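Transcriptional regulatory protein FixJ (Sinorhizobium meliloti, PDB 1DBW) activates transcription of the nitrogen-fixation regulators nifA and fixK when switched on by FixL, and is represented here by its magnesium-binding receiver domain. Local coordinates at residues A20-M25 against T109-A114; Q2-H7 against E113-A118. The protein carries 2 engineered substitutions. All coordinates share one frame; numbering follows the deposited sequence. Where two conformers were deposited one is given.

Interaction 1. Residues A20-M25 against T109-A114; sequences AFMLTM and TVIIEA
Met22 and Leu23 in the last turns of helix 13-25 meet Ile111 and Ile112 in the first half of helix 108-119, and the contact is purely apolar, with no hydrogen bond or ion pair between the segments. At the start of the segment, Ala20 O accepts both Thr24 N and Thr24 OG1, which reach it from opposite faces of the carbonyl plane, the hydroxyl 2.9 Å away and well above that plane. Met22 leaves its backbone facing the other helix, CG anti to the backbone N (chi1 -179°), and then bends at both chi2 and chi3. The bend lays the thioether end across both isoleucines. Met22 CE, the methyl, lies 3.6 Å from the branch methyl Ile111 CG2. Met22 SD stands 4.0 Å from the end methyl Ile112 CD1. Leu23 starts off more obliquely, but its branch CD2 turns in and lies 4.0 Å from Ile112 CG1, the two side chains running past each other in opposite senses. Ile112 is thus touched twice, at CG1 by Leu23 and at CD1 by Met22. The segment axes come no closer than 11.3 Å and cross at -72°, so the helices meet through side-chain ends and their backbones stay well apart; only 138 Å² is buried in all. Beyond the pair, Ile112 also rests on Phe28 and Asn26, in the connection that follows helix 13-25. Leu23 packs on Val30 of strand 29-33, whereas Ile111 packs on Ile102 of strand 100-103: the two helices, the first and last of the doubly wound receiver fold, lie together over one face of the parallel sheet and span it from edge strand to edge strand.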
loop_
_atom_site.group_PDB
_atom_site.type_symbol
_atom_site.label_atom_id
_atom_site.label_comp_id
_atom_site.label_asym_id
_atom_site.label_seq_id
_atom_site.Cartn_x
_atom_site.Cartn_y
_atom_site.Cartn_z
ATOM N N ALA A 20 8.006 3.959 6.090
ATOM C CA ALA A 20 8.102 5.231 5.383
ATOM C C ALA A 20 9.506 5.790 5.389
ATOM O O ALA A 20 10.004 6.250 4.346
ATOM C CB ALA A 20 7.139 6.248 5.993
ATOM N N PHE A 21 10.129 5.793 6.569
ATOM C CA PHE A 21 11.489 6.312 6.696
ATOM C C PHE A 21 12.462 5.489 5.855
ATOM O O PHE A 21 13.350 6.042 5.200
ATOM C CB PHE A 21 11.931 6.349 8.158
ATOM C CG PHE A 21 11.212 7.392 8.987
ATOM C CD1 PHE A 21 11.660 7.706 10.272
ATOM C CD2 PHE A 21 10.115 8.093 8.474
ATOM C CE1 PHE A 21 11.029 8.707 11.031
ATOM C CE2 PHE A 21 9.480 9.094 9.230
ATOM C CZ PHE A 21 9.942 9.398 10.507
ATOM N N MET A 22 12.288 4.174 5.856
ATOM C CA MET A 22 13.152 3.312 5.067
ATOM C C MET A 22 13.012 3.615 3.577
ATOM O O MET A 22 14.011 3.719 2.893
ATOM C CB MET A 22 12.862 1.836 5.340
ATOM C CG MET A 22 13.760 0.879 4.563
ATOM S SD MET A 22 13.291 0.596 2.845
ATOM C CE MET A 22 11.734 -0.382 3.086
ATOM N N LEU A 23 11.786 3.826 3.094
ATOM C CA LEU A 23 11.577 4.136 1.684
ATOM C C LEU A 23 12.152 5.504 1.365
ATOM O O LEU A 23 12.805 5.697 0.326
ATOM C CB LEU A 23 10.083 4.061 1.330
ATOM C CG LEU A 23 9.542 2.626 1.422
ATOM C CD1 LEU A 23 8.030 2.679 1.134
ATOM C CD2 LEU A 23 10.253 1.738 0.405
ATOM N N THR A 24 11.968 6.419 2.304
ATOM C CA THR A 24 12.495 7.776 2.150
ATOM C C THR A 24 14.009 7.709 1.990
ATOM O O THR A 24 14.573 8.352 1.106
ATOM C CB THR A 24 12.130 8.675 3.351
ATOM O OG1 THR A 24 10.709 8.876 3.370
ATOM C CG2 THR A 24 12.779 10.033 3.207
ATOM N N MET A 25 14.674 6.912 2.815
ATOM C CA MET A 25 16.117 6.828 2.707
ATOM C C MET A 25 16.598 6.226 1.391
ATOM O O MET A 25 17.730 6.484 0.969
ATOM C CB MET A 25 16.710 6.096 3.915
ATOM C CG MET A 25 16.471 6.831 5.218
ATOM S SD MET A 25 17.193 6.001 6.652
ATOM C CE MET A 25 18.534 5.125 5.914
ATOM N N THR A 109 14.661 -4.989 0.490
ATOM C CA THR A 109 14.803 -5.160 -0.949
ATOM C C THR A 109 13.538 -5.729 -1.582
ATOM O O THR A 109 13.155 -5.319 -2.666
ATOM C CB THR A 109 15.998 -6.057 -1.296
ATOM O OG1 THR A 109 15.799 -7.336 -0.690
ATOM C CG2 THR A 109 17.286 -5.442 -0.772
ATOM N N VAL A 110 12.838 -6.591 -0.848
ATOM C CA VAL A 110 11.626 -7.209 -1.357
ATOM C C VAL A 110 10.446 -6.250 -1.510
ATOM O O VAL A 110 9.739 -6.302 -2.530
ATOM C CB VAL A 110 11.200 -8.423 -0.501
ATOM C CG1 VAL A 110 9.796 -8.878 -0.856
ATOM C CG2 VAL A 110 12.155 -9.557 -0.757
ATOM N N ILE A 111 10.232 -5.383 -0.523
ATOM C CA ILE A 111 9.129 -4.445 -0.631
ATOM C C ILE A 111 9.489 -3.399 -1.690
ATOM O O ILE A 111 8.627 -2.952 -2.435
ATOM C CB ILE A 111 8.785 -3.781 0.717
ATOM C CG1 ILE A 111 7.490 -2.971 0.593
ATOM C CG2 ILE A 111 9.896 -2.871 1.181
ATOM C CD1 ILE A 111 6.317 -3.772 0.156
ATOM N N ILE A 112 10.757 -3.020 -1.764
ATOM C CA ILE A 112 11.169 -2.037 -2.785
ATOM C C ILE A 112 10.914 -2.595 -4.204
ATOM O O ILE A 112 10.407 -1.898 -5.083
ATOM C CB ILE A 112 12.648 -1.642 -2.591
ATOM C CG1 ILE A 112 12.771 -0.770 -1.334
ATOM C CG2 ILE A 112 13.196 -0.895 -3.823
ATOM C CD1 ILE A 112 14.197 -0.569 -0.851
ATOM N N GLU A 113 11.247 -3.861 -4.432
ATOM C CA GLU A 113 11.006 -4.451 -5.747
ATOM C C GLU A 113 9.515 -4.496 -6.073
ATOM O O GLU A 113 9.127 -4.226 -7.211
ATOM C CB GLU A 113 11.619 -5.851 -5.838
ATOM C CG GLU A 113 13.126 -5.864 -5.600
ATOM C CD GLU A 113 13.943 -5.808 -6.880
ATOM O OE1 GLU A 113 13.511 -5.119 -7.831
ATOM O OE2 GLU A 113 15.024 -6.454 -6.928
ATOM N N ALA A 114 8.686 -4.839 -5.087
ATOM C CA ALA A 114 7.242 -4.883 -5.286
ATOM C C ALA A 114 6.704 -3.488 -5.651
ATOM O O ALA A 114 5.885 -3.365 -6.559
ATOM C CB ALA A 114 6.550 -5.421 -4.036
#

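Interaction 2. Residues Q2-H7 against E113-A118; sequences QDYTVH and EAIERA. Engineered in segment 2-7: Gln2 (natural residue Thr).
The CB of Ile115 in helix 108-119 faces the start of strand 5-10, where Val6 and Tyr4 receive it, and the side chain divides there into two arms. The shorter, CG2, is the more engaged: it sits 3.7 Å from Val6 CG2 and 4.1 Å from Tyr4 CE2, touching the phenol ring at its edge, near the ring plane. The longer arm leaves through CG1, which lies anti to the carbonyl carbon (chi1 -65°), and carries CD1 to 4.1 Å from Val6 CG1. Both methyls of Val6 are therefore met by one isoleucine, whose side chain crosses that of the valine at about a right angle. Tyr4, in the residues leading into the strand, extends farther along the helix, and its OH comes 3.9 Å from Glu116 CA and 4.1 Å from Glu116 CG. Its ring is turned 82° from the Glu116 carboxylate. Within the helix, Arg117 NH1 makes a weak 3.3 Å salt bridge to Glu113 OE1, which takes no part in the contact with 2-7. Val6 and Ile115 both also touch Val52 of the central strand 49-54. This is the helix-on-sheet packing of the receiver fold: with no hydrogen bond across the segments, and Tyr4 OH meeting carbon atoms of Glu116, it depends on shape fit and burial of apolar surface.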
loop_
_atom_site.group_PDB
_atom_site.type_symbol
_atom_site.label_atom_id
_atom_site.label_comp_id
_atom_site.label_asym_id
_atom_site.label_seq_id
_atom_site.Cartn_x
_atom_site.Cartn_y
_atom_site.Cartn_z
ATOM N N GLN A 2 10.401 8.105 -13.784
ATOM C CA GLN A 2 9.027 8.440 -13.409
ATOM C C GLN A 2 8.950 9.015 -11.997
ATOM O O GLN A 2 9.460 8.429 -11.072
ATOM C CB GLN A 2 8.105 7.211 -13.561
ATOM C CG GLN A 2 6.715 7.426 -12.980
ATOM C CD GLN A 2 5.698 6.379 -13.407
ATOM O OE1 GLN A 2 4.614 6.736 -13.855
ATOM N NE2 GLN A 2 6.024 5.089 -13.242
ATOM N N ASP A 3 8.316 10.175 -11.848
ATOM C CA ASP A 3 8.170 10.827 -10.539
ATOM C C ASP A 3 6.881 10.357 -9.850
ATOM O O ASP A 3 5.882 11.090 -9.822
ATOM C CB ASP A 3 8.095 12.364 -10.701
ATOM C CG ASP A 3 8.012 13.100 -9.368
ATOM O OD1 ASP A 3 8.362 12.517 -8.316
ATOM O OD2 ASP A 3 7.542 14.256 -9.338
ATOM N N TYR A 4 6.887 9.183 -9.245
ATOM C CA TYR A 4 5.659 8.739 -8.586
ATOM C C TYR A 4 5.809 8.788 -7.078
ATOM O O TYR A 4 6.911 8.923 -6.562
ATOM C CB TYR A 4 5.299 7.324 -9.040
ATOM C CG TYR A 4 6.355 6.286 -8.666
ATOM C CD1 TYR A 4 7.436 6.007 -9.507
ATOM C CD2 TYR A 4 6.220 5.531 -7.494
ATOM C CE1 TYR A 4 8.348 4.989 -9.206
ATOM C CE2 TYR A 4 7.129 4.522 -7.173
ATOM C CZ TYR A 4 8.185 4.253 -8.041
ATOM O OH TYR A 4 9.026 3.208 -7.770
ATOM N N THR A 5 4.686 8.729 -6.374
ATOM C CA THR A 5 4.700 8.793 -4.929
ATOM C C THR A 5 4.166 7.513 -4.328
ATOM O O THR A 5 3.238 6.926 -4.888
ATOM C CB THR A 5 3.791 9.962 -4.454
ATOM O OG1 THR A 5 4.332 11.190 -4.982
ATOM C CG2 THR A 5 3.767 10.067 -2.916
ATOM N N VAL A 6 4.837 7.044 -3.273
ATOM C CA VAL A 6 4.382 5.844 -2.567
ATOM C C VAL A 6 3.522 6.353 -1.394
ATOM O O VAL A 6 4.027 7.036 -0.516
ATOM C CB VAL A 6 5.555 5.020 -1.974
ATOM C CG1 VAL A 6 4.984 3.721 -1.326
ATOM C CG2 VAL A 6 6.557 4.656 -3.052
ATOM N N HIS A 7 2.263 5.899 -1.342
ATOM C CA HIS A 7 1.324 6.326 -0.299
ATOM C C HIS A 7 1.215 5.206 0.685
ATOM O O HIS A 7 0.788 4.132 0.279
ATOM C CB HIS A 7 -0.039 6.611 -0.949
ATOM C CG HIS A 7 -0.012 7.846 -1.798
ATOM N ND1 HIS A 7 -0.192 9.105 -1.261
ATOM C CD2 HIS A 7 0.277 8.029 -3.110
ATOM C CE1 HIS A 7 -0.000 10.012 -2.198
ATOM N NE2 HIS A 7 0.290 9.390 -3.332
ATOM N N GLU A 113 11.247 -3.861 -4.432
ATOM C CA GLU A 113 11.006 -4.451 -5.747
ATOM C C GLU A 113 9.515 -4.496 -6.073
ATOM O O GLU A 113 9.127 -4.226 -7.211
ATOM C CB GLU A 113 11.619 -5.851 -5.838
ATOM C CG GLU A 113 13.126 -5.864 -5.600
ATOM C CD GLU A 113 13.943 -5.808 -6.880
ATOM O OE1 GLU A 113 13.511 -5.119 -7.831
ATOM O OE2 GLU A 113 15.024 -6.454 -6.928
ATOM N N ALA A 114 8.686 -4.839 -5.087
ATOM C CA ALA A 114 7.242 -4.883 -5.286
ATOM C C ALA A 114 6.704 -3.488 -5.651
ATOM O O ALA A 114 5.885 -3.365 -6.559
ATOM C CB ALA A 114 6.550 -5.421 -4.036
ATOM N N ILE A 115 7.159 -2.449 -4.938
ATOM C CA ILE A 115 6.721 -1.089 -5.216
ATOM C C ILE A 115 7.146 -0.657 -6.626
ATOM O O ILE A 115 6.364 -0.059 -7.363
ATOM C CB ILE A 115 7.289 -0.073 -4.156
ATOM C CG1 ILE A 115 6.698 -0.382 -2.767
ATOM C CG2 ILE A 115 6.986 1.363 -4.623
ATOM C CD1 ILE A 115 7.364 0.377 -1.592
ATOM N N GLU A 116 8.368 -1.002 -7.024
ATOM C CA GLU A 116 8.825 -0.666 -8.381
ATOM C C GLU A 116 7.965 -1.404 -9.434
ATOM O O GLU A 116 7.545 -0.809 -10.434
ATOM C CB GLU A 116 10.311 -1.007 -8.523
ATOM C CG GLU A 116 11.185 -0.220 -7.555
ATOM C CD GLU A 116 12.656 -0.608 -7.639
ATOM O OE1 GLU A 116 13.507 0.199 -7.200
ATOM O OE2 GLU A 116 12.961 -1.718 -8.128
ATOM N N ARG A 117 7.614 -2.650 -9.144
ATOM C CA ARG A 117 6.770 -3.446 -10.051
ATOM C C ARG A 117 5.402 -2.786 -10.169
ATOM O O ARG A 117 4.850 -2.675 -11.264
ATOM C CB ARG A 117 6.567 -4.857 -9.496
ATOM C CG ARG A 117 7.012 -5.998 -10.411
ATOM C CD ARG A 117 8.530 -6.089 -10.543
ATOM N NE ARG A 117 9.092 -4.949 -11.266
ATOM C CZ ARG A 117 10.209 -4.312 -10.912
ATOM N NH1 ARG A 117 10.890 -4.713 -9.840
ATOM N NH2 ARG A 117 10.631 -3.263 -11.619
ATOM N N ALA A 118 4.854 -2.353 -9.030
ATOM C CA ALA A 118 3.551 -1.713 -9.035
ATOM C C ALA A 118 3.589 -0.367 -9.773
ATOM O O ALA A 118 2.617 -0.010 -10.436
ATOM C CB ALA A 118 3.027 -1.515 -7.603
#

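In the fold
Interactions 1 and 2 use successive turns of helix 108-119 and share Glu113 and Ala114; their centres are 9 Å apart. They join directly through Leu23, whose CD1 lies 3.6 Å from Ile115 CD1 and 4.1 Å from Val6 CG1, so one apolar layer runs from helix 13-25 through the last helix to strand 5-10. Phe28 borders both contacts. Neither includes a magnesium ligand: side chain to side chain, Ile111 is about 9 Å from Asp54, the predicted phosphorylation site, and Asp10, where strand 5-10 ends, is about 10 Å from Leu23 and about 11 Å from Val6. The Tyr4 side chain is about 4 Å from a bound polyethylene glycol, probably from the crystallisation liquor.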